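Local coordinates for protein type-2 restriction enzyme NlaIV (Neisseria lactamica, PDB 6QM2) that cuts double-stranded DNA at the palindromic sequence 5'-GGNNCC-3', cleaving in the middle of the site to leave blunt ends with 5'-phosphates, at residues T69-F77 and A105-E113; F94-I104 and K141-T152. All blocks are in the same frame, centred on the assembly; numbering follows the deposited sequence.

How the contacts relate
Contact 1 joins the sodium-binding loop 69-77 to the start of helix 107-116; contact 2 joins 94-104 to the last strand of the mixed sheet and the turn after it. Their segments alternate along the chain, and I104 of contact 2 runs straight into A105 of contact 1. The centres lie about 17 Å apart, yet the two touch where Y110 OH packs 3.5 Å from V148 CG1. Both border the presumed active-site region: M73 and P75 bind sodium, I104 O is a long (3.3 Å) ligand of a potassium ion that E90 also binds, and the side chain of P74 comes to about 5 Å from that potassium.

Contact 1. Residues T69-F77 and A105-E113; sequences TNTQMPPDF and ADFKMYSDE. With NA (sodium ion), chain B.
Q72 O and D106 N share one water, which donates to the carbonyl at 2.7 Å from Q72 O and accepts from the amide at 2.9 Å from D106 N. It ties the loop to the start of helix 107-116. The remaining contacts are van der Waals and centre on M73, mostly apolar but including a carboxylate oxygen of E113. Bent at chi2 (59°), the M73 chain drives its methyl against the first turn of the helix: CE lies 3.6 Å from Y110 CD1, approaching the ring obliquely, and also meets the methyl of A105. The M73 and M109 side chains run antiparallel alongside each other, M73 SD lying 3.8 Å from M109 CE. E113 covers another side of M73; its CG stands anti to the backbone N (chi1 178°) and its chain then bends, laying OE2 3.5 Å from M73 CG. P74 CG reaches the Y110 ring at its edge. Each partner is shaped by local bonds. On the helix, D106 is the N-cap, its OD2 accepting from M109 N at 3.3 Å, with the donor 58° above the carboxylate plane. In the loop, N70 OD1 accepts from Q72 N in an Asx turn. The carbonyls of N70, M73 and P75 coordinate the sodium ion, M73 O at 2.1 Å from the metal. S68 OG and a water complete this site; the same water donates to D76 OD1. P75 follows a cis peptide bond. P75-D76, with E90 on strand 88-95 opening the E-X-K half, is consistent with the PD...EXK signature of a PD-(D/E)XK nuclease active site.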
loop_
_atom_site.group_PDB
_atom_site.type_symbol
_atom_site.label_atom_id
_atom_site.label_comp_id
_atom_site.label_asym_id
_atom_site.label_seq_id
_atom_site.Cartn_x
_atom_site.Cartn_y
_atom_site.Cartn_z
ATOM N N THR A 69 -8.492 6.926 18.813
ATOM C CA THR A 69 -7.843 5.620 18.929
ATOM C C THR A 69 -8.542 4.520 18.103
ATOM O O THR A 69 -8.034 3.400 18.017
ATOM C CB THR A 69 -7.780 5.179 20.407
ATOM O OG1 THR A 69 -9.108 4.969 20.908
ATOM C CG2 THR A 69 -7.080 6.242 21.260
ATOM N N ASN A 70 -9.697 4.840 17.512
ATOM C CA ASN A 70 -10.499 3.902 16.728
ATOM C C ASN A 70 -10.502 4.358 15.267
ATOM O O ASN A 70 -11.077 5.399 14.956
ATOM C CB ASN A 70 -11.928 3.880 17.298
ATOM C CG ASN A 70 -12.839 2.864 16.621
ATOM O OD1 ASN A 70 -12.440 2.140 15.707
ATOM N ND2 ASN A 70 -14.082 2.805 17.083
ATOM N N THR A 71 -9.869 3.594 14.378
ATOM C CA THR A 71 -9.856 3.925 12.941
ATOM C C THR A 71 -11.179 3.615 12.221
ATOM O O THR A 71 -11.480 4.231 11.195
ATOM C CB THR A 71 -8.722 3.186 12.207
ATOM O OG1 THR A 71 -8.829 1.778 12.454
ATOM C CG2 THR A 71 -7.362 3.688 12.676
ATOM N N GLN A 72 -11.959 2.673 12.757
ATOM C CA GLN A 72 -13.196 2.203 12.108
ATOM C C GLN A 72 -14.395 3.154 12.212
ATOM O O GLN A 72 -15.300 3.094 11.375
ATOM C CB GLN A 72 -13.605 0.836 12.665
ATOM C CG GLN A 72 -12.550 -0.247 12.487
ATOM C CD GLN A 72 -13.156 -1.627 12.317
ATOM O OE1 GLN A 72 -13.774 -1.917 11.295
ATOM N NE2 GLN A 72 -12.974 -2.486 13.313
ATOM N N MET A 73 -14.398 4.025 13.222
ATOM C CA MET A 73 -15.529 4.914 13.510
ATOM C C MET A 73 -15.081 6.372 13.462
ATOM O O MET A 73 -13.911 6.648 13.725
ATOM C CB MET A 73 -16.061 4.586 14.913
ATOM C CG MET A 73 -17.568 4.482 15.015
ATOM S SD MET A 73 -18.184 3.202 13.908
ATOM C CE MET A 73 -19.797 3.865 13.564
ATOM N N PRO A 74 -15.988 7.317 13.130
ATOM C CA PRO A 74 -15.605 8.726 13.304
ATOM C C PRO A 74 -15.532 9.122 14.791
ATOM O O PRO A 74 -16.092 8.416 15.639
ATOM C CB PRO A 74 -16.724 9.488 12.580
ATOM C CG PRO A 74 -17.895 8.568 12.614
ATOM C CD PRO A 74 -17.311 7.191 12.487
ATOM N N PRO A 75 -14.828 10.225 15.121
ATOM C CA PRO A 75 -14.076 11.146 14.272
ATOM C C PRO A 75 -12.591 10.775 14.201
ATOM O O PRO A 75 -12.195 9.729 14.719
ATOM C CB PRO A 75 -14.250 12.474 15.005
ATOM C CG PRO A 75 -14.268 12.080 16.448
ATOM C CD PRO A 75 -14.755 10.650 16.530
ATOM N N ASP A 76 -11.796 11.610 13.540
ATOM C CA ASP A 76 -10.338 11.474 13.532
ATOM C C ASP A 76 -9.714 12.392 14.577
ATOM O O ASP A 76 -8.790 11.986 15.289
ATOM C CB ASP A 76 -9.764 11.790 12.144
ATOM C CG ASP A 76 -10.173 10.767 11.088
ATOM O OD1 ASP A 76 -10.154 9.551 11.381
ATOM O OD2 ASP A 76 -10.501 11.184 9.953
ATOM N N PHE A 77 -10.212 13.626 14.660
ATOM C CA PHE A 77 -9.738 14.605 15.636
ATOM C C PHE A 77 -10.863 15.125 16.522
ATOM O O PHE A 77 -11.985 15.342 16.056
ATOM C CB PHE A 77 -9.093 15.788 14.925
ATOM C CG PHE A 77 -7.929 15.415 14.056
ATOM C CD1 PHE A 77 -6.741 14.968 14.625
ATOM C CD2 PHE A 77 -8.010 15.521 12.671
ATOM C CE1 PHE A 77 -5.658 14.628 13.832
ATOM C CE2 PHE A 77 -6.929 15.184 11.873
ATOM C CZ PHE A 77 -5.752 14.737 12.454
ATOM N N ALA A 105 -18.651 4.501 7.099
ATOM C CA ALA A 105 -18.496 3.577 8.229
ATOM C C ALA A 105 -19.246 2.277 7.962
ATOM O O ALA A 105 -20.177 2.255 7.159
ATOM C CB ALA A 105 -19.018 4.212 9.510
ATOM N N ASP A 106 -18.851 1.201 8.643
ATOM C CA ASP A 106 -19.628 -0.040 8.637
ATOM C C ASP A 106 -21.043 0.294 9.086
ATOM O O ASP A 106 -21.213 0.976 10.093
ATOM C CB ASP A 106 -19.020 -1.080 9.583
ATOM C CG ASP A 106 -19.862 -2.355 9.683
ATOM O OD1 ASP A 106 -20.293 -2.874 8.633
ATOM O OD2 ASP A 106 -20.093 -2.845 10.809
ATOM N N PHE A 107 -22.047 -0.161 8.339
ATOM C CA PHE A 107 -23.436 0.163 8.665
ATOM C C PHE A 107 -23.885 -0.402 10.018
ATOM O O PHE A 107 -24.540 0.305 10.787
ATOM C CB PHE A 107 -24.409 -0.285 7.567
ATOM C CG PHE A 107 -25.846 -0.032 7.919
ATOM C CD1 PHE A 107 -26.403 1.231 7.743
ATOM C CD2 PHE A 107 -26.626 -1.038 8.483
ATOM C CE1 PHE A 107 -27.719 1.480 8.097
ATOM C CE2 PHE A 107 -27.944 -0.794 8.842
ATOM C CZ PHE A 107 -28.489 0.467 8.649
ATOM N N LYS A 108 -23.554 -1.660 10.307
ATOM C CA LYS A 108 -23.987 -2.267 11.570
ATOM C C LYS A 108 -23.450 -1.472 12.753
ATOM O O LYS A 108 -24.195 -1.172 13.680
ATOM C CB LYS A 108 -23.584 -3.743 11.685
ATOM C CG LYS A 108 -23.873 -4.350 13.062
ATOM C CD LYS A 108 -24.323 -5.805 13.011
ATOM C CE LYS A 108 -23.315 -6.715 12.319
ATOM N NZ LYS A 108 -23.652 -8.156 12.497
ATOM N N MET A 109 -22.166 -1.130 12.705
ATOM C CA MET A 109 -21.540 -0.344 13.768
ATOM C C MET A 109 -22.153 1.048 13.898
ATOM O O MET A 109 -22.392 1.516 15.011
ATOM C CB MET A 109 -20.031 -0.218 13.541
ATOM C CG MET A 109 -19.246 -1.483 13.843
ATOM S SD MET A 109 -17.492 -1.252 13.493
ATOM C CE MET A 109 -16.966 -0.304 14.925
ATOM N N TYR A 110 -22.411 1.688 12.759
ATOM C CA TYR A 110 -22.902 3.074 12.713
ATOM C C TYR A 110 -24.351 3.213 13.143
ATOM O O TYR A 110 -24.691 4.187 13.802
ATOM C CB TYR A 110 -22.695 3.657 11.313
ATOM C CG TYR A 110 -22.856 5.156 11.198
ATOM C CD1 TYR A 110 -21.775 6.009 11.401
ATOM C CD2 TYR A 110 -24.081 5.723 10.848
ATOM C CE1 TYR A 110 -21.910 7.386 11.281
ATOM C CE2 TYR A 110 -24.227 7.097 10.720
ATOM C CZ TYR A 110 -23.139 7.924 10.938
ATOM O OH TYR A 110 -23.278 9.284 10.817
ATOM N N SER A 111 -25.196 2.251 12.777
ATOM C CA SER A 111 -26.586 2.243 13.236
ATOM C C SER A 111 -26.687 2.119 14.767
ATOM O O SER A 111 -27.558 2.745 15.372
ATOM C CB SER A 111 -27.405 1.148 12.531
ATOM O OG SER A 111 -26.790 -0.122 12.631
ATOM N N ASP A 112 -25.798 1.330 15.379
ATOM C CA ASP A 112 -25.725 1.209 16.847
ATOM C C ASP A 112 -25.100 2.438 17.488
ATOM O O ASP A 112 -25.569 2.903 18.523
ATOM C CB ASP A 112 -24.922 -0.031 17.275
ATOM C CG ASP A 112 -25.631 -1.340 16.953
ATOM O OD1 ASP A 112 -26.847 -1.332 16.656
ATOM O OD2 ASP A 112 -24.961 -2.394 17.002
ATOM N N GLU A 113 -24.030 2.939 16.875
ATOM C CA GLU A 113 -23.284 4.093 17.381
ATOM C C GLU A 113 -24.170 5.323 17.557
ATOM O O GLU A 113 -24.112 5.968 18.600
ATOM C CB GLU A 113 -22.118 4.417 16.431
ATOM C CG GLU A 113 -21.252 5.630 16.783
ATOM C CD GLU A 113 -20.119 5.321 17.743
ATOM O OE1 GLU A 113 -20.240 4.367 18.546
ATOM O OE2 GLU A 113 -19.105 6.052 17.689
HETATM NA NA NA B . -12.233 7.248 14.862
HETATM O O HOH W 1 -16.218 1.162 9.784
HETATM O O HOH W 2 -10.102 7.692 13.591
#

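Contact 2. Residues F94-I104 and K141-T152; sequences FNRNASPGFDI and KDLWLKKVWQIT. With K (potassium ion), chain C.
R96 and D142 make the one polar link between the segments, a salt bridge from R96 NE to D142 OD2 at 2.7 Å with an N-H...O angle of 146°. The oxygen lies at the edge of the guanidinium, essentially in its plane, and NE approaches OD2 almost head-on, in line with the C-O bond. R96 gets there with CG anti to its own N and a bend at chi2 (68°) that turns CD and NE toward D142, while K141 CB touches R96 CG, the two chains crossing at about a right angle. Beyond the salt bridge, Y178 makes a cation-pi contact with R96. Aromatic contacts come next. F94 and the six-membered ring of W144 meet rim to rim with no face-on overlap, planes at 19° and centroids 5.8 Å apart; F94 CE1 and CZ both reach W144 CZ3, at 3.6 Å. P100 CG lies on one face of F94 and D142 CB on one face of W144, each displaced toward the rim. The apolar contacts gather round I104, whose branches divide the work. CG2 meets V148 CG2 at 3.6 Å, CD1 meets I151 CD1 at 3.9 Å, and CG1 rests on the T152 methyl. I151 CD1 also reaches the edge of the F102 ring, 4.1 Å from F102 CE1. T152 is held by its hydroxyl, which donates to V148 O. On the backbone, I104 O is a long potassium ligand at 3.3 Å, and E90 OE2 binds the same ion. The contact joins the end of strand 88-95 and the loop after it to strand 138-147 and the turn that follows; these two strands flank strand 124-132 in a mixed sheet consistent with the core of the PD-(D/E)XK nuclease fold.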
loop_
_atom_site.group_PDB
_atom_site.type_symbol
_atom_site.label_atom_id
_atom_site.label_comp_id
_atom_site.label_asym_id
_atom_site.label_seq_id
_atom_site.Cartn_x
_atom_site.Cartn_y
_atom_site.Cartn_z
ATOM N N PHE A 94 -9.778 11.717 -1.465
ATOM C CA PHE A 94 -9.986 10.903 -2.658
ATOM C C PHE A 94 -9.357 11.573 -3.875
ATOM O O PHE A 94 -9.264 12.803 -3.939
ATOM C CB PHE A 94 -11.481 10.642 -2.891
ATOM C CG PHE A 94 -12.262 11.857 -3.328
ATOM C CD1 PHE A 94 -12.606 12.845 -2.417
ATOM C CD2 PHE A 94 -12.666 12.005 -4.652
ATOM C CE1 PHE A 94 -13.332 13.961 -2.814
ATOM C CE2 PHE A 94 -13.392 13.117 -5.055
ATOM C CZ PHE A 94 -13.726 14.098 -4.135
ATOM N N ASN A 95 -8.914 10.754 -4.827
ATOM C CA ASN A 95 -8.379 11.252 -6.086
ATOM C C ASN A 95 -9.520 11.910 -6.859
ATOM O O ASN A 95 -10.514 11.254 -7.169
ATOM C CB ASN A 95 -7.761 10.114 -6.902
ATOM C CG ASN A 95 -7.129 10.600 -8.192
ATOM O OD1 ASN A 95 -7.748 10.543 -9.251
ATOM N ND2 ASN A 95 -5.903 11.106 -8.104
ATOM N N ARG A 96 -9.366 13.200 -7.157
ATOM C CA ARG A 96 -10.435 14.014 -7.750
ATOM C C ARG A 96 -10.853 13.566 -9.161
ATOM O O ARG A 96 -11.981 13.835 -9.570
ATOM C CB ARG A 96 -10.019 15.497 -7.747
ATOM C CG ARG A 96 -11.042 16.507 -8.269
ATOM C CD ARG A 96 -12.261 16.647 -7.374
ATOM N NE ARG A 96 -13.361 17.334 -8.053
ATOM C CZ ARG A 96 -14.182 16.780 -8.950
ATOM N NH1 ARG A 96 -14.053 15.505 -9.320
ATOM N NH2 ARG A 96 -15.148 17.513 -9.496
ATOM N N ASN A 97 -9.968 12.880 -9.889
ATOM C CA ASN A 97 -10.271 12.426 -11.262
ATOM C C ASN A 97 -11.397 11.384 -11.315
ATOM O O ASN A 97 -12.165 11.360 -12.279
ATOM C CB ASN A 97 -9.024 11.867 -11.967
ATOM C CG ASN A 97 -7.852 12.835 -11.951
ATOM O OD1 ASN A 97 -6.736 12.466 -11.584
ATOM N ND2 ASN A 97 -8.103 14.082 -12.337
ATOM N N ALA A 98 -11.480 10.535 -10.287
ATOM C CA ALA A 98 -12.558 9.547 -10.143
ATOM C C ALA A 98 -13.525 9.924 -9.012
ATOM O O ALA A 98 -13.293 10.886 -8.279
ATOM C CB ALA A 98 -11.964 8.170 -9.892
ATOM N N SER A 99 -14.606 9.153 -8.883
ATOM C CA SER A 99 -15.600 9.345 -7.814
ATOM C C SER A 99 -15.020 9.025 -6.428
ATOM O O SER A 99 -14.011 8.321 -6.341
ATOM C CB SER A 99 -16.838 8.477 -8.068
ATOM O OG SER A 99 -17.563 8.954 -9.186
ATOM N N PRO A 100 -15.654 9.537 -5.344
ATOM C CA PRO A 100 -15.101 9.346 -3.992
ATOM C C PRO A 100 -14.962 7.877 -3.556
ATOM O O PRO A 100 -15.957 7.151 -3.488
ATOM C CB PRO A 100 -16.094 10.097 -3.093
ATOM C CG PRO A 100 -16.760 11.075 -3.991
ATOM C CD PRO A 100 -16.871 10.374 -5.305
ATOM N N GLY A 101 -13.725 7.470 -3.271
ATOM C CA GLY A 101 -13.397 6.087 -2.924
ATOM C C GLY A 101 -13.421 5.753 -1.442
ATOM O O GLY A 101 -13.275 4.585 -1.072
ATOM N N PHE A 102 -13.589 6.768 -0.592
ATOM C CA PHE A 102 -13.624 6.563 0.863
ATOM C C PHE A 102 -14.960 5.985 1.320
ATOM O O PHE A 102 -15.963 6.073 0.613
ATOM C CB PHE A 102 -13.291 7.856 1.640
ATOM C CG PHE A 102 -14.276 8.988 1.437
ATOM C CD1 PHE A 102 -15.457 9.057 2.180
ATOM C CD2 PHE A 102 -14.001 10.013 0.532
ATOM C CE1 PHE A 102 -16.349 10.103 1.997
ATOM C CE2 PHE A 102 -14.892 11.062 0.350
ATOM C CZ PHE A 102 -16.065 11.108 1.083
ATOM N N ASP A 103 -14.942 5.393 2.509
ATOM C CA ASP A 103 -16.135 4.858 3.154
ATOM C C ASP A 103 -16.535 5.767 4.314
ATOM O O ASP A 103 -15.689 6.433 4.908
ATOM C CB ASP A 103 -15.859 3.444 3.677
ATOM C CG ASP A 103 -15.438 2.483 2.574
ATOM O OD1 ASP A 103 -16.167 2.372 1.563
ATOM O OD2 ASP A 103 -14.379 1.836 2.729
ATOM N N ILE A 104 -17.824 5.790 4.636
ATOM C CA ILE A 104 -18.309 6.531 5.796
ATOM C C ILE A 104 -18.034 5.679 7.038
ATOM O O ILE A 104 -17.250 6.077 7.902
ATOM C CB ILE A 104 -19.815 6.889 5.679
ATOM C CG1 ILE A 104 -20.117 7.615 4.357
ATOM C CG2 ILE A 104 -20.263 7.733 6.867
ATOM C CD1 ILE A 104 -19.186 8.762 4.030
ATOM N N LYS A 141 -7.078 19.914 -5.539
ATOM C CA LYS A 141 -7.976 20.540 -6.523
ATOM C C LYS A 141 -9.245 21.116 -5.893
ATOM O O LYS A 141 -9.708 22.179 -6.302
ATOM C CB LYS A 141 -8.347 19.553 -7.640
ATOM C CG LYS A 141 -7.211 19.274 -8.623
ATOM C CD LYS A 141 -7.683 18.494 -9.845
ATOM C CE LYS A 141 -8.386 19.383 -10.867
ATOM N NZ LYS A 141 -9.325 18.617 -11.733
ATOM N N ASP A 142 -9.804 20.406 -4.913
ATOM C CA ASP A 142 -10.986 20.859 -4.174
ATOM C C ASP A 142 -10.834 20.597 -2.674
ATOM O O ASP A 142 -10.091 19.704 -2.258
ATOM C CB ASP A 142 -12.236 20.134 -4.680
ATOM C CG ASP A 142 -12.701 20.629 -6.039
ATOM O OD1 ASP A 142 -12.950 21.844 -6.177
ATOM O OD2 ASP A 142 -12.843 19.797 -6.962
ATOM N N LEU A 143 -11.538 21.396 -1.875
ATOM C CA LEU A 143 -11.657 21.174 -0.432
ATOM C C LEU A 143 -13.098 21.437 -0.010
ATOM O O LEU A 143 -13.711 22.409 -0.459
ATOM C CB LEU A 143 -10.699 22.081 0.346
ATOM C CG LEU A 143 -10.511 21.745 1.834
ATOM C CD1 LEU A 143 -9.695 20.472 2.015
ATOM C CD2 LEU A 143 -9.845 22.889 2.585
ATOM N N TRP A 144 -13.633 20.563 0.842
ATOM C CA TRP A 144 -15.001 20.685 1.346
ATOM C C TRP A 144 -15.058 20.505 2.857
ATOM O O TRP A 144 -14.229 19.797 3.437
ATOM C CB TRP A 144 -15.906 19.622 0.726
ATOM C CG TRP A 144 -16.120 19.714 -0.752
ATOM C CD1 TRP A 144 -17.038 20.487 -1.402
ATOM C CD2 TRP A 144 -15.438 18.963 -1.763
ATOM N NE1 TRP A 144 -16.962 20.276 -2.758
ATOM C CE2 TRP A 144 -15.987 19.347 -3.008
ATOM C CE3 TRP A 144 -14.411 18.009 -1.740
ATOM C CZ2 TRP A 144 -15.542 18.809 -4.220
ATOM C CZ3 TRP A 144 -13.969 17.473 -2.948
ATOM C CH2 TRP A 144 -14.537 17.873 -4.170
ATOM N N LEU A 145 -16.045 21.155 3.475
ATOM C CA LEU A 145 -16.453 20.876 4.852
ATOM C C LEU A 145 -17.939 20.550 4.816
ATOM O O LEU A 145 -18.761 21.423 4.527
ATOM C CB LEU A 145 -16.182 22.073 5.769
ATOM C CG LEU A 145 -16.346 21.806 7.273
ATOM C CD1 LEU A 145 -15.251 20.883 7.797
ATOM C CD2 LEU A 145 -16.353 23.111 8.049
ATOM N N LYS A 146 -18.274 19.288 5.079
ATOM C CA LYS A 146 -19.646 18.796 4.939
ATOM C C LYS A 146 -20.052 17.929 6.131
ATOM O O LYS A 146 -19.198 17.411 6.854
ATOM C CB LYS A 146 -19.778 17.980 3.647
ATOM C CG LYS A 146 -19.495 18.745 2.356
ATOM C CD LYS A 146 -20.751 19.395 1.791
ATOM C CE LYS A 146 -20.420 20.596 0.919
ATOM N NZ LYS A 146 -21.646 21.170 0.305
ATOM N N LYS A 147 -21.363 17.794 6.331
ATOM C CA LYS A 147 -21.931 16.825 7.281
ATOM C C LYS A 147 -22.118 15.480 6.581
ATOM O O LYS A 147 -22.139 15.419 5.353
ATOM C CB LYS A 147 -23.277 17.318 7.842
ATOM C CG LYS A 147 -23.185 18.081 9.158
ATOM C CD LYS A 147 -22.404 19.381 9.034
ATOM C CE LYS A 147 -22.455 20.188 10.326
ATOM N NZ LYS A 147 -21.846 19.482 11.489
ATOM N N VAL A 148 -22.265 14.410 7.363
ATOM C CA VAL A 148 -22.463 13.052 6.813
ATOM C C VAL A 148 -23.688 12.953 5.893
ATOM O O VAL A 148 -23.649 12.254 4.886
ATOM C CB VAL A 148 -22.542 11.966 7.930
ATOM C CG1 VAL A 148 -23.819 12.085 8.763
ATOM C CG2 VAL A 148 -22.420 10.567 7.339
ATOM N N TRP A 149 -24.757 13.661 6.247
ATOM C CA TRP A 149 -25.994 13.680 5.450
ATOM C C TRP A 149 -25.837 14.423 4.114
ATOM O O TRP A 149 -26.562 14.138 3.165
ATOM C CB TRP A 149 -27.204 14.217 6.260
ATOM C CG TRP A 149 -27.006 15.516 7.025
ATOM C CD1 TRP A 149 -26.549 15.652 8.314
ATOM C CD2 TRP A 149 -27.292 16.839 6.564
ATOM N NE1 TRP A 149 -26.508 16.976 8.668
ATOM C CE2 TRP A 149 -26.961 17.729 7.616
ATOM C CE3 TRP A 149 -27.783 17.366 5.359
ATOM C CZ2 TRP A 149 -27.111 19.118 7.501
ATOM C CZ3 TRP A 149 -27.930 18.753 5.243
ATOM C CH2 TRP A 149 -27.596 19.610 6.311
ATOM N N GLN A 150 -24.887 15.356 4.041
ATOM C CA GLN A 150 -24.598 16.092 2.799
ATOM C C GLN A 150 -23.781 15.298 1.766
ATOM O O GLN A 150 -23.752 15.669 0.593
ATOM C CB GLN A 150 -23.870 17.408 3.108
ATOM C CG GLN A 150 -24.708 18.420 3.874
ATOM C CD GLN A 150 -23.951 19.705 4.144
ATOM O OE1 GLN A 150 -22.878 19.693 4.747
ATOM N NE2 GLN A 150 -24.509 20.822 3.698
ATOM N N ILE A 151 -23.120 14.224 2.196
ATOM C CA ILE A 151 -22.273 13.425 1.302
ATOM C C ILE A 151 -22.781 11.995 1.095
ATOM O O ILE A 151 -22.038 11.154 0.594
ATOM C CB ILE A 151 -20.796 13.423 1.779
ATOM C CG1 ILE A 151 -20.613 12.634 3.087
ATOM C CG2 ILE A 151 -20.304 14.854 1.951
ATOM C CD1 ILE A 151 -19.182 12.593 3.576
ATOM N N THR A 152 -24.029 11.717 1.474
ATOM C CA THR A 152 -24.644 10.408 1.236
ATOM C C THR A 152 -26.006 10.575 0.587
ATOM O O THR A 152 -26.589 11.660 0.599
ATOM C CB THR A 152 -24.815 9.585 2.530
ATOM O OG1 THR A 152 -25.423 10.396 3.540
ATOM C CG2 THR A 152 -23.477 9.074 3.024
HETATM K K K C . -14.270 5.937 9.207
HETATM O O HOH W 3 -14.868 3.326 7.599
#